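Local coordinates for B12-binding domain-containing protein (Kitasatospora setae, PDB 6WTE) that binds cobalamin and a [4Fe-4S] cluster and acts as a radical S-adenosylmethionine methyltransferase that apparently works by non-radical chemistry, at residues Arg328-Gly333 against Arg370-Met375; Ser2-Leu7 against Arg59-Val64; Leu436-Ala441 against Asn470-Cys475; Phe184-Trp189 against Lys240-Gly245; Tyr197-Gly202 against Glu257-Gln262. One frame throughout, in Å; residues are numbered along the deposited sequence.

Contact 1 (Arg328-Gly333 against Arg370-Met375)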
# COMPACT_ATOMS: atom_id res chain seq x y z
N ARG A 328 -18.23 0.67 10.08
CA ARG A 328 -19.05 1.58 9.29
C ARG A 328 -18.95 1.32 7.79
O ARG A 328 -19.86 1.72 7.05
CB ARG A 328 -18.64 3.04 9.56
CG ARG A 328 -19.00 3.56 10.93
CD ARG A 328 -20.51 3.59 11.12
NE ARG A 328 -20.88 4.15 12.42
CZ ARG A 328 -21.34 5.38 12.60
NH1 ARG A 328 -21.49 6.19 11.57
NH2 ARG A 328 -21.65 5.80 13.83
N GLY A 329 -17.88 0.68 7.32
CA GLY A 329 -17.72 0.47 5.89
C GLY A 329 -16.83 -0.71 5.58
O GLY A 329 -15.88 -1.01 6.31
N VAL A 330 -17.15 -1.38 4.48
CA VAL A 330 -16.35 -2.47 3.94
C VAL A 330 -16.00 -2.14 2.49
O VAL A 330 -16.89 -1.82 1.69
CB VAL A 330 -17.09 -3.82 4.01
CG1 VAL A 330 -16.31 -4.92 3.29
CG2 VAL A 330 -17.34 -4.21 5.47
N ASN A 331 -14.72 -2.20 2.18
CA ASN A 331 -14.21 -2.08 0.82
C ASN A 331 -13.80 -3.47 0.37
O ASN A 331 -13.04 -4.15 1.07
CB ASN A 331 -13.03 -1.10 0.78
CG ASN A 331 -12.71 -0.61 -0.62
OD1 ASN A 331 -13.08 -1.23 -1.61
ND2 ASN A 331 -12.00 0.51 -0.70
N VAL A 332 -14.32 -3.93 -0.77
CA VAL A 332 -14.09 -5.29 -1.23
C VAL A 332 -13.42 -5.26 -2.61
O VAL A 332 -13.89 -4.59 -3.53
CB VAL A 332 -15.38 -6.12 -1.27
CG1 VAL A 332 -16.43 -5.47 -2.16
CG2 VAL A 332 -15.05 -7.53 -1.76
N GLY A 333 -12.31 -6.00 -2.73
CA GLY A 333 -11.62 -6.16 -4.00
C GLY A 333 -12.20 -7.28 -4.84
O GLY A 333 -11.54 -8.29 -5.10
N ARG A 370 -27.24 -4.40 7.66
CA ARG A 370 -26.73 -3.92 8.93
C ARG A 370 -26.31 -2.46 8.89
O ARG A 370 -25.68 -1.98 9.83
CB ARG A 370 -25.56 -4.79 9.39
CG ARG A 370 -25.99 -6.20 9.78
CD ARG A 370 -24.89 -7.24 9.59
NE ARG A 370 -25.42 -8.56 9.90
CZ ARG A 370 -26.22 -9.25 9.08
NH1 ARG A 370 -26.55 -8.74 7.90
NH2 ARG A 370 -26.69 -10.43 9.44
N GLY A 371 -26.65 -1.73 7.83
CA GLY A 371 -26.30 -0.33 7.78
C GLY A 371 -24.82 -0.08 7.63
O GLY A 371 -24.32 0.97 8.07
N ILE A 372 -24.09 -1.02 7.04
CA ILE A 372 -22.66 -0.89 6.78
C ILE A 372 -22.49 -0.49 5.33
O ILE A 372 -23.01 -1.17 4.43
CB ILE A 372 -21.93 -2.20 7.09
CG1 ILE A 372 -22.01 -2.50 8.59
CG2 ILE A 372 -20.47 -2.15 6.61
CD1 ILE A 372 -21.52 -3.89 8.92
N LEU A 373 -21.75 0.59 5.10
CA LEU A 373 -21.51 1.08 3.75
C LEU A 373 -20.54 0.14 3.02
O LEU A 373 -19.76 -0.60 3.63
CB LEU A 373 -20.93 2.50 3.79
CG LEU A 373 -21.69 3.50 4.68
CD1 LEU A 373 -20.93 4.81 4.79
CD2 LEU A 373 -23.07 3.74 4.13
N THR A 374 -20.62 0.16 1.70
CA THR A 374 -19.84 -0.75 0.86
C THR A 374 -19.20 -0.01 -0.29
O THR A 374 -19.84 0.82 -0.96
CB THR A 374 -20.73 -1.86 0.29
OG1 THR A 374 -21.90 -1.28 -0.29
CG2 THR A 374 -21.14 -2.83 1.39
N MET A 375 -17.93 -0.32 -0.56
CA MET A 375 -17.27 0.11 -1.78
C MET A 375 -16.76 -1.13 -2.51
O MET A 375 -15.94 -1.88 -1.98
CB MET A 375 -16.11 1.05 -1.49
CG MET A 375 -15.37 1.41 -2.74
SD MET A 375 -14.59 3.00 -2.60
CE MET A 375 -13.75 3.08 -4.19
O HOH W 1 -22.28 2.55 8.44
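Val330 meets Leu373 and Met375 through its two backbone polar groups, the centre of a ladder of four bonds between parallel strands. Its N donates to Leu373 O and its O accepts from Met375 N at 2.9 Å, N-H...O 164°. Leu373 N to Arg328 O begins the ladder; Val332 N to Met375 O ends it, also at 2.9 Å. Three carbonyls also take a CA-H: Leu373 O that of Gly329 at 3.2 Å from CA, Val330 O that of Thr374, and Met375 O that of Asn331. Arg328 O has a second donor instead, a water 2.9 Å away that also donates to Gly371 O. This water spans the place where the helix before the strand closes in a Schellman motif, with Gly371 as its C-prime residue.

Among the side chains, Asn331 and Met375 lie side by side and point the same way, each with CG anti to the backbone N. Asn331 OD1 comes within 3.0 Å of Met375 O, two acceptors that cannot bond, while ND2 has a weak bond to Glu377. On the other face Val330 CG2 touches Ile372 CG2 at 3.9 Å, the two side chains meeting at a slant.

The pair belongs to the parallel sheet of the radical SAM core. Strand 304-309 flanks strand 327-335 on the side away from strand 373-380, and helix 357-369, the crossover between the paired strands, covers Val330, Val332, Ile372 and Thr374 with Cys367 and Leu363.

Contact 2 (Ser2-Leu7 against Arg59-Val64)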
# COMPACT_ATOMS: atom_id res chain seq x y z
N SER A 2 26.69 5.87 20.67
CA SER A 2 25.40 6.53 20.60
C SER A 2 24.30 5.49 20.45
O SER A 2 24.51 4.43 19.85
CB SER A 2 25.34 7.52 19.43
OG SER A 2 23.99 7.86 19.12
N ARG A 3 23.13 5.79 21.00
CA ARG A 3 21.97 4.92 20.84
C ARG A 3 20.82 5.64 20.13
O ARG A 3 19.68 5.18 20.18
CB ARG A 3 21.52 4.38 22.20
CG ARG A 3 22.57 3.48 22.86
CD ARG A 3 22.07 2.77 24.11
NE ARG A 3 21.11 1.70 23.81
CZ ARG A 3 21.45 0.47 23.44
NH1 ARG A 3 22.73 0.14 23.31
NH2 ARG A 3 20.52 -0.44 23.19
N LEU A 4 21.13 6.72 19.42
CA LEU A 4 20.12 7.55 18.77
C LEU A 4 19.90 7.08 17.34
O LEU A 4 20.84 7.02 16.54
CB LEU A 4 20.55 9.02 18.78
CG LEU A 4 19.66 9.98 18.00
CD1 LEU A 4 18.24 9.98 18.55
CD2 LEU A 4 20.26 11.39 18.01
N VAL A 5 18.64 6.78 17.01
CA VAL A 5 18.21 6.41 15.67
C VAL A 5 17.25 7.49 15.17
O VAL A 5 16.29 7.84 15.86
CB VAL A 5 17.52 5.03 15.64
CG1 VAL A 5 17.05 4.71 14.23
CG2 VAL A 5 18.43 3.93 16.16
N LEU A 6 17.51 8.00 13.97
CA LEU A 6 16.59 8.91 13.30
C LEU A 6 15.77 8.14 12.29
O LEU A 6 16.32 7.34 11.53
CB LEU A 6 17.35 10.03 12.59
CG LEU A 6 16.49 10.84 11.62
CD1 LEU A 6 15.40 11.66 12.35
CD2 LEU A 6 17.39 11.73 10.76
N LEU A 7 14.46 8.38 12.28
CA LEU A 7 13.55 7.84 11.27
C LEU A 7 12.93 9.00 10.50
O LEU A 7 12.39 9.92 11.12
CB LEU A 7 12.47 6.96 11.91
CG LEU A 7 12.97 5.78 12.74
CD1 LEU A 7 11.81 5.10 13.48
CD2 LEU A 7 13.68 4.77 11.81
N ARG A 59 21.64 17.37 16.08
CA ARG A 59 21.59 15.96 16.45
C ARG A 59 22.49 15.15 15.52
O ARG A 59 22.62 15.45 14.33
CB ARG A 59 20.16 15.40 16.37
CG ARG A 59 19.18 16.12 17.29
CD ARG A 59 19.54 15.91 18.75
NE ARG A 59 18.82 14.79 19.34
CZ ARG A 59 19.11 14.25 20.52
NH1 ARG A 59 20.13 14.73 21.23
NH2 ARG A 59 18.39 13.24 20.99
N SER A 60 23.10 14.10 16.08
CA SER A 60 24.00 13.22 15.34
C SER A 60 23.56 11.78 15.58
O SER A 60 24.18 11.04 16.35
CB SER A 60 25.45 13.43 15.76
OG SER A 60 25.86 14.77 15.53
N PRO A 61 22.48 11.35 14.93
CA PRO A 61 22.06 9.95 15.06
C PRO A 61 23.12 9.02 14.48
O PRO A 61 23.86 9.39 13.56
CB PRO A 61 20.76 9.89 14.25
CG PRO A 61 20.90 10.99 13.25
CD PRO A 61 21.63 12.09 13.98
N MET A 62 23.21 7.82 15.04
CA MET A 62 24.17 6.85 14.53
C MET A 62 23.60 5.97 13.43
O MET A 62 24.35 5.20 12.82
CB MET A 62 24.73 5.98 15.67
CG MET A 62 23.69 5.34 16.56
SD MET A 62 23.12 3.75 15.93
CE MET A 62 21.81 3.38 17.10
N LEU A 63 22.30 6.08 13.15
CA LEU A 63 21.64 5.34 12.09
C LEU A 63 20.45 6.17 11.62
O LEU A 63 19.75 6.76 12.45
CB LEU A 63 21.19 3.96 12.58
CG LEU A 63 20.37 3.07 11.64
CD1 LEU A 63 21.17 2.70 10.38
CD2 LEU A 63 19.92 1.81 12.38
N VAL A 64 20.24 6.23 10.31
CA VAL A 64 19.14 6.98 9.72
C VAL A 64 18.30 6.01 8.90
O VAL A 64 18.81 5.40 7.94
CB VAL A 64 19.64 8.15 8.85
CG1 VAL A 64 18.47 8.87 8.20
CG2 VAL A 64 20.49 9.12 9.67
O HOH W 2 24.03 10.77 19.17
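Ser2 OG, facing Ser60 across the contact, is gripped by two groups. Leu4 N donates a hydrogen bond to it in an ST turn, and a water that it shares with Ser60 O, 2.8 Å from that carbonyl, bridges the two segments. Leu4 O accepts a hydrogen bond from Met62 N at 2.9 Å, with an N-H...O angle of 151°. The second direct bond, Leu6 N to Leu63 O at 3.0 Å, is straighter.

Met62 CG stands between its own backbone N and carbonyl carbon (chi1 51°), which lays it against Leu4 O and Ser2 O; past the bend at chi2, CE reaches Val5 CG2 at 3.6 Å. On the other face the Pro61 ring packs against two leucines, its CB 3.9 Å from Leu4 CG and its CG 3.7 Å from Leu6 CB. Leu4 CD2 covers one face of the Arg59 guanidinium, 3.7 Å above the plane and offset toward the rim, with the two side chains crossing at about a right angle. Salt bridges to Glu35 and Glu37 hold that guanidinium at its NH2 and NE.

Helix 48-58 packs on Leu4, Leu6 and Pro61, and helix 130-141 on Met62 and Leu63. Adjacent parallel strands 4-9 and 63-67, with helices on both faces, are characteristic of the Rossmann-like B12-binding domain.

Contact 3 (Leu436-Ala441 against Asn470-Cys475)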
# COMPACT_ATOMS: atom_id res chain seq x y z
N LEU A 436 2.44 -4.86 -23.11
CA LEU A 436 3.44 -4.08 -22.39
C LEU A 436 3.43 -2.64 -22.89
O LEU A 436 3.40 -2.39 -24.09
CB LEU A 436 4.81 -4.71 -22.59
CG LEU A 436 5.91 -4.62 -21.55
CD1 LEU A 436 5.37 -5.07 -20.22
CD2 LEU A 436 7.03 -5.52 -21.99
N GLN A 437 3.50 -1.69 -21.95
CA GLN A 437 3.38 -0.28 -22.32
C GLN A 437 4.11 0.58 -21.30
O GLN A 437 4.16 0.26 -20.11
CB GLN A 437 1.90 0.14 -22.38
CG GLN A 437 1.62 1.49 -23.05
CD GLN A 437 1.76 2.69 -22.11
OE1 GLN A 437 1.78 2.55 -20.89
NE2 GLN A 437 1.86 3.88 -22.70
N SER A 438 4.68 1.68 -21.79
CA SER A 438 5.18 2.73 -20.91
C SER A 438 5.10 4.05 -21.66
O SER A 438 5.44 4.12 -22.84
CB SER A 438 6.62 2.49 -20.45
OG SER A 438 7.03 3.53 -19.59
N ASN A 439 4.66 5.10 -20.95
CA ASN A 439 4.49 6.41 -21.59
C ASN A 439 5.80 7.00 -22.09
O ASN A 439 5.78 7.84 -22.99
CB ASN A 439 3.85 7.40 -20.62
CG ASN A 439 2.42 7.04 -20.29
OD1 ASN A 439 1.81 6.20 -20.94
ND2 ASN A 439 1.87 7.70 -19.28
N THR A 440 6.93 6.61 -21.50
CA THR A 440 8.23 7.16 -21.85
C THR A 440 9.12 6.15 -22.58
O THR A 440 10.34 6.35 -22.66
CB THR A 440 8.94 7.68 -20.60
OG1 THR A 440 9.04 6.62 -19.65
CG2 THR A 440 8.13 8.81 -19.98
N ALA A 441 8.54 5.08 -23.10
CA ALA A 441 9.33 4.05 -23.76
C ALA A 441 9.86 4.54 -25.10
O ALA A 441 9.12 5.09 -25.92
CB ALA A 441 8.49 2.79 -23.97
N ASN A 470 16.62 6.41 -17.36
CA ASN A 470 15.46 7.29 -17.38
C ASN A 470 14.24 6.56 -16.83
O ASN A 470 14.13 5.34 -16.94
CB ASN A 470 15.18 7.76 -18.81
CG ASN A 470 16.37 8.46 -19.43
OD1 ASN A 470 16.96 7.95 -20.39
ND2 ASN A 470 16.73 9.61 -18.90
N PHE A 471 13.32 7.33 -16.24
CA PHE A 471 12.07 6.74 -15.77
C PHE A 471 11.31 6.13 -16.94
O PHE A 471 11.09 6.78 -17.96
CB PHE A 471 11.21 7.79 -15.08
CG PHE A 471 11.56 7.99 -13.64
CD1 PHE A 471 11.60 6.92 -12.76
CD2 PHE A 471 11.86 9.25 -13.16
CE1 PHE A 471 11.92 7.10 -11.43
CE2 PHE A 471 12.19 9.45 -11.83
CZ PHE A 471 12.22 8.37 -10.97
N ARG A 472 10.91 4.87 -16.77
CA ARG A 472 10.18 4.12 -17.78
C ARG A 472 9.36 3.09 -17.01
O ARG A 472 9.70 1.91 -16.92
CB ARG A 472 11.13 3.48 -18.80
CG ARG A 472 10.47 3.12 -20.11
CD ARG A 472 10.04 1.66 -20.15
NE ARG A 472 11.16 0.75 -20.36
CZ ARG A 472 11.74 0.04 -19.39
NH1 ARG A 472 11.30 0.16 -18.15
NH2 ARG A 472 12.74 -0.77 -19.66
N LEU A 473 8.27 3.57 -16.41
CA LEU A 473 7.41 2.75 -15.56
C LEU A 473 6.58 1.83 -16.44
O LEU A 473 5.80 2.30 -17.28
CB LEU A 473 6.52 3.62 -14.69
CG LEU A 473 7.11 4.19 -13.40
CD1 LEU A 473 8.32 5.07 -13.67
CD2 LEU A 473 6.04 4.96 -12.64
N VAL A 474 6.73 0.52 -16.24
CA VAL A 474 6.17 -0.49 -17.13
C VAL A 474 4.76 -0.86 -16.69
O VAL A 474 4.49 -0.97 -15.48
CB VAL A 474 7.09 -1.73 -17.16
CG1 VAL A 474 6.47 -2.82 -17.98
CG2 VAL A 474 8.45 -1.35 -17.74
N CYS A 475 3.87 -1.07 -17.66
CA CYS A 475 2.47 -1.40 -17.42
C CYS A 475 2.02 -2.51 -18.35
O CYS A 475 2.64 -2.78 -19.38
CB CYS A 475 1.55 -0.20 -17.65
SG CYS A 475 1.95 1.20 -16.59
O HOH W 3 6.84 5.96 -17.49
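Ser438 and Thr440 reach the backbone of 470-475 through different first torsions. Ser438 OG is anti to its backbone N (chi1 -179°) and donates to Leu473 O at 2.9 Å, from well above the carbonyl plane. Thr440 OG1 stands between its N and carbonyl carbon (chi1 57°) and donates to Phe471 O at 2.7 Å, much nearer that carbonyl's plane. A water 3.0 Å from Leu473 N accepts its hydrogen and donates to Thr440 OG1, adding an indirect link.

Arg472, bent at chi2 and chi3, lays its aliphatic part beside the two hydroxyls, with CD 3.5 Å from Ser438 CB; its NH1 is bonded to Gln462 O. At the other end Leu436 CD1 presses on Val474 CG1 at 3.4 Å, tighter than usual for two carbons.

Gln437 and Cys475 exchange both backbone bonds, Cys475 N to Gln437 O measuring 2.8 Å. Beyond them the chain turns, and Gln437 NE2 donates to Asn439 OD1 at 2.9 Å, nearly in its own amide plane. Gln79 reaches in from the B12-binding domain to bond Gln437 OE1 and Asn439 N. The pattern is that of an antiparallel hydrogen-bonded pair running out into a type I beta turn, Ser438 to Ala441, whose serine and threonine hydroxyls carry on where backbone pairing stops.

Contact 4 (Phe184-Trp189 against Lys240-Gly245)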
# COMPACT_ATOMS: atom_id res chain seq x y z
N PHE A 184 9.21 -13.93 -2.03
CA PHE A 184 8.14 -14.84 -1.62
C PHE A 184 8.52 -15.70 -0.42
O PHE A 184 8.33 -16.92 -0.42
CB PHE A 184 7.68 -15.70 -2.80
CG PHE A 184 7.11 -14.92 -3.95
CD1 PHE A 184 5.85 -14.36 -3.85
CD2 PHE A 184 7.83 -14.75 -5.12
CE1 PHE A 184 5.31 -13.64 -4.91
CE2 PHE A 184 7.30 -14.03 -6.18
CZ PHE A 184 6.04 -13.47 -6.07
N GLU A 185 9.06 -15.05 0.61
CA GLU A 185 9.30 -15.67 1.90
C GLU A 185 8.13 -15.38 2.84
O GLU A 185 7.41 -14.39 2.66
CB GLU A 185 10.60 -15.15 2.51
CG GLU A 185 11.85 -15.49 1.69
CD GLU A 185 13.11 -14.80 2.21
OE1 GLU A 185 13.00 -13.98 3.14
OE2 GLU A 185 14.21 -15.07 1.67
N PRO A 186 7.91 -16.22 3.86
CA PRO A 186 6.81 -15.94 4.80
C PRO A 186 7.00 -14.66 5.60
O PRO A 186 6.03 -13.92 5.82
CB PRO A 186 6.80 -17.17 5.71
CG PRO A 186 7.43 -18.27 4.87
CD PRO A 186 8.50 -17.55 4.08
N ARG A 187 8.23 -14.39 6.04
CA ARG A 187 8.63 -13.20 6.79
C ARG A 187 7.95 -13.08 8.15
O ARG A 187 8.04 -12.02 8.79
CB ARG A 187 8.41 -11.91 5.97
CG ARG A 187 9.02 -12.00 4.57
CD ARG A 187 9.11 -10.64 3.86
NE ARG A 187 9.03 -10.85 2.42
CZ ARG A 187 10.03 -11.31 1.67
NH1 ARG A 187 11.21 -11.58 2.23
NH2 ARG A 187 9.85 -11.51 0.37
N VAL A 188 7.31 -14.15 8.63
CA VAL A 188 6.65 -14.09 9.94
C VAL A 188 7.67 -13.78 11.04
O VAL A 188 7.37 -13.04 11.99
CB VAL A 188 5.90 -15.41 10.22
CG1 VAL A 188 5.34 -15.42 11.64
CG2 VAL A 188 4.78 -15.59 9.21
N TRP A 189 8.89 -14.33 10.93
CA TRP A 189 9.90 -14.09 11.95
C TRP A 189 10.28 -12.62 12.06
O TRP A 189 10.84 -12.20 13.08
CB TRP A 189 11.16 -14.93 11.68
CG TRP A 189 11.97 -14.51 10.47
CD1 TRP A 189 11.86 -14.99 9.20
CD2 TRP A 189 13.02 -13.53 10.44
NE1 TRP A 189 12.77 -14.37 8.37
CE2 TRP A 189 13.49 -13.47 9.11
CE3 TRP A 189 13.59 -12.69 11.40
CZ2 TRP A 189 14.51 -12.60 8.72
CZ3 TRP A 189 14.61 -11.83 11.00
CH2 TRP A 189 15.06 -11.80 9.68
N LYS A 240 5.19 -7.98 1.57
CA LYS A 240 4.84 -8.11 2.98
C LYS A 240 5.23 -9.46 3.57
O LYS A 240 5.74 -9.52 4.69
CB LYS A 240 3.34 -7.90 3.19
CG LYS A 240 2.78 -6.64 2.55
CD LYS A 240 3.32 -5.37 3.22
CE LYS A 240 2.81 -5.20 4.64
NZ LYS A 240 2.94 -3.78 5.10
N GLY A 241 5.00 -10.54 2.84
CA GLY A 241 5.26 -11.87 3.35
C GLY A 241 4.12 -12.78 2.94
O GLY A 241 2.97 -12.35 2.82
N THR A 242 4.45 -14.05 2.70
CA THR A 242 3.51 -15.02 2.15
C THR A 242 2.74 -15.80 3.20
O THR A 242 1.95 -16.67 2.84
CB THR A 242 4.26 -16.02 1.26
OG1 THR A 242 5.22 -16.73 2.06
CG2 THR A 242 4.98 -15.31 0.13
N ARG A 243 2.98 -15.55 4.49
CA ARG A 243 2.25 -16.21 5.56
C ARG A 243 1.85 -15.17 6.60
O ARG A 243 2.45 -14.09 6.69
CB ARG A 243 3.08 -17.33 6.21
CG ARG A 243 3.40 -18.49 5.27
CD ARG A 243 2.14 -19.23 4.84
NE ARG A 243 2.47 -20.34 3.94
CZ ARG A 243 2.37 -20.28 2.61
NH1 ARG A 243 1.94 -19.18 2.02
NH2 ARG A 243 2.70 -21.34 1.88
N TYR A 244 0.85 -15.51 7.40
CA TYR A 244 0.29 -14.55 8.35
C TYR A 244 1.13 -14.49 9.61
O TYR A 244 1.32 -15.51 10.29
CB TYR A 244 -1.17 -14.90 8.65
CG TYR A 244 -2.00 -14.78 7.40
CD1 TYR A 244 -2.21 -13.55 6.81
CD2 TYR A 244 -2.49 -15.91 6.76
CE1 TYR A 244 -2.93 -13.43 5.64
CE2 TYR A 244 -3.22 -15.81 5.58
CZ TYR A 244 -3.42 -14.56 5.03
OH TYR A 244 -4.14 -14.42 3.86
N GLY A 245 1.65 -13.31 9.91
CA GLY A 245 2.20 -13.01 11.22
C GLY A 245 1.13 -12.31 12.02
O GLY A 245 0.94 -11.10 11.88
O HOH W 4 6.76 -18.58 0.99
O HOH W 5 4.30 -12.44 7.66
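Thr242 and Glu185 join a loop to the turn that ends helix 236-240, the short helix that follows the cluster-binding cysteines in the radical SAM core. Thr242 N donates to Glu185 O at 3.0 Å. Gly241, where the chain leaves the helix with positive phi, brings its CA-H up to the carbonyls of both Glu185 and Pro186, its CA lying 3.3 Å from Pro186 O.

Two waters extend the polar links. One lies 2.6 Å from Thr242 OG1 and donates to Phe184 O; the other lies between Pro186 O and Arg243 O.

Among the charged groups, Arg187 NH1 forms a salt bridge to Glu185 OE1, which is also held by Arg162. One face of the same guanidinium carries Glu185 CB, and NH2 is bonded to Gly182 O and Asp238 O. Lys240, at the helix end, makes a salt bridge through NZ to cobalamin.

Van der Waals contacts complete the join. Thr242 CG2, anti to its carbonyl carbon, meets the edge of the Phe184 ring, and Pro186 CB packs on Arg243 CG at 3.7 Å. The Val188 CG2 methyl rests on backbone carbonyls, 3.6 Å from Tyr244 O and 3.7 Å from Arg243 O.

Contact 5 (Tyr197-Gly202 against Glu257-Gln262)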
# COMPACT_ATOMS: atom_id res chain seq x y z
N TYR A 197 1.85 -1.24 19.58
CA TYR A 197 2.58 -0.18 18.90
C TYR A 197 2.12 1.15 19.48
O TYR A 197 0.93 1.45 19.50
CB TYR A 197 2.35 -0.24 17.39
CG TYR A 197 2.62 -1.60 16.75
CD1 TYR A 197 3.58 -2.47 17.28
CD2 TYR A 197 1.91 -2.01 15.64
CE1 TYR A 197 3.81 -3.71 16.70
CE2 TYR A 197 2.14 -3.23 15.05
CZ TYR A 197 3.08 -4.09 15.58
OH TYR A 197 3.29 -5.31 14.98
N ARG A 198 3.06 1.94 20.00
CA ARG A 198 2.70 3.18 20.67
C ARG A 198 2.36 4.24 19.63
O ARG A 198 3.16 4.52 18.73
CB ARG A 198 3.82 3.62 21.61
CG ARG A 198 3.94 2.70 22.83
CD ARG A 198 4.95 3.19 23.86
NE ARG A 198 6.32 3.06 23.40
CZ ARG A 198 7.07 1.97 23.57
NH1 ARG A 198 6.59 0.91 24.19
NH2 ARG A 198 8.32 1.96 23.11
N ARG A 199 1.16 4.80 19.75
CA ARG A 199 0.65 5.80 18.81
C ARG A 199 0.49 7.09 19.58
O ARG A 199 -0.41 7.21 20.42
CB ARG A 199 -0.67 5.35 18.19
CG ARG A 199 -0.72 3.87 17.82
CD ARG A 199 0.31 3.51 16.72
NE ARG A 199 0.02 4.15 15.44
CZ ARG A 199 -0.97 3.78 14.63
NH1 ARG A 199 -1.76 2.77 14.97
NH2 ARG A 199 -1.17 4.41 13.48
N ARG A 200 1.35 8.06 19.30
CA ARG A 200 1.41 9.29 20.08
C ARG A 200 0.87 10.45 19.26
O ARG A 200 0.76 10.39 18.04
CB ARG A 200 2.85 9.58 20.52
CG ARG A 200 3.47 8.50 21.40
CD ARG A 200 4.94 8.81 21.66
NE ARG A 200 5.55 7.98 22.70
CZ ARG A 200 6.48 7.06 22.49
NH1 ARG A 200 6.92 6.82 21.26
NH2 ARG A 200 6.97 6.36 23.51
N SER A 201 0.51 11.52 19.97
CA SER A 201 0.04 12.75 19.34
C SER A 201 0.60 13.94 20.09
O SER A 201 0.72 13.92 21.32
CB SER A 201 -1.49 12.82 19.33
OG SER A 201 -2.03 11.78 18.53
N GLY A 202 0.96 14.98 19.34
CA GLY A 202 1.49 16.19 19.94
C GLY A 202 2.86 16.05 20.57
O GLY A 202 3.27 16.94 21.31
N GLU A 257 -7.77 0.95 21.30
CA GLU A 257 -8.32 1.68 22.43
C GLU A 257 -7.53 2.95 22.68
O GLU A 257 -8.11 4.00 22.97
CB GLU A 257 -8.35 0.79 23.67
CG GLU A 257 -9.18 1.33 24.82
CD GLU A 257 -9.25 0.37 25.98
OE1 GLU A 257 -9.52 -0.83 25.75
OE2 GLU A 257 -9.05 0.81 27.13
N SER A 258 -6.20 2.87 22.56
CA SER A 258 -5.35 4.05 22.74
C SER A 258 -5.65 5.11 21.69
O SER A 258 -5.73 6.31 22.01
CB SER A 258 -3.88 3.66 22.69
OG SER A 258 -3.05 4.80 22.88
N LEU A 259 -5.82 4.70 20.43
CA LEU A 259 -6.24 5.63 19.39
C LEU A 259 -7.57 6.28 19.74
O LEU A 259 -7.71 7.51 19.71
CB LEU A 259 -6.33 4.91 18.05
CG LEU A 259 -5.00 4.46 17.44
CD1 LEU A 259 -5.23 3.63 16.18
CD2 LEU A 259 -4.14 5.68 17.16
N ALA A 260 -8.57 5.47 20.11
CA ALA A 260 -9.89 6.01 20.40
C ALA A 260 -9.86 6.96 21.59
O ALA A 260 -10.62 7.93 21.62
CB ALA A 260 -10.88 4.88 20.66
N ALA A 261 -8.99 6.69 22.57
CA ALA A 261 -8.91 7.56 23.74
C ALA A 261 -8.45 8.96 23.36
O ALA A 261 -8.83 9.94 24.02
CB ALA A 261 -7.97 6.95 24.78
N GLN A 262 -7.62 9.08 22.32
CA GLN A 262 -7.17 10.38 21.84
C GLN A 262 -8.17 11.06 20.91
O GLN A 262 -7.87 12.14 20.40
CB GLN A 262 -5.83 10.25 21.11
CG GLN A 262 -4.76 9.49 21.85
CD GLN A 262 -3.55 9.20 20.98
OE1 GLN A 262 -3.02 10.10 20.32
NE2 GLN A 262 -3.14 7.94 20.93
O HOH W 6 -0.69 3.38 21.74
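Arg199 faces Leu259 and Gln262 with both its backbone and its side chain. Its N donates to a water at 3.1 Å, and that water, 3.0 Å from Ser258 OG, joins the loop to the last turn of helix 249-261. The side chain folds back at chi2 and chi3 and crosses Leu259 at a slant. Arg199 CB touches Leu259 CD2 at 3.6 Å, and the same methyl lies over one face of the guanidinium, while Leu259 CD1 is 3.8 Å from Arg199 NH1. The charged end is held by other residues: NE by Asp23, and NH1 by Glu255 and by Ser220 O. Acids from the B12-binding domain and from helix 249-261 thus share one guanidinium, whose positive charge would be steadied by both.

Arg199 O accepts a hydrogen bond from Gln262 NE2 at 2.9 Å, N-H...O 142°. The contact joins the loop between strand 174-175 and helix 209-214 to the C-terminal end of a helix that leads into strand 266-269 of the radical SAM sheet. NE2 also donates to Ser258 O at 3.2 Å from above that carbonyl's plane, which ties the glutamine amide back onto its own helix.

Next along the loop, the CB of Arg200 points away from the helix, and NH2 forms a salt bridge to Glu30.

Ser201 returns to the glutamine. With OG anti to the carbonyl carbon (chi1 -64°), it donates to Gln262 OE1 at 2.6 Å, approaching nearly in line with the C=O bond; the same OG accepts a hydrogen bond from Leu210 N.

In the fold
The five contacts are spread around the cobalamin and cluster sites without touching one another. Contact 4 is nearest to the cofactors: Lys240 binds cobalamin, and the Tyr244 side chain is about 4 Å from that of the cluster ligand Cys227. Side chains of contacts 1, 2 and 5 come within about 7 Å of cobalamin, and Leu473 of contact 3 within about 9 Å. Contact 2 lies in the B12-binding sheet and contact 1 in the radical SAM sheet, with centres 43 Å apart on opposite sides of the chain's centre; contact 3 reaches the same sheet as contact 1. Contacts 4 and 5 interleave along the chain, their nearest atoms about 7 Å apart, and both join the long loop between strand 174-175 and helix 209-214 to the radical SAM core.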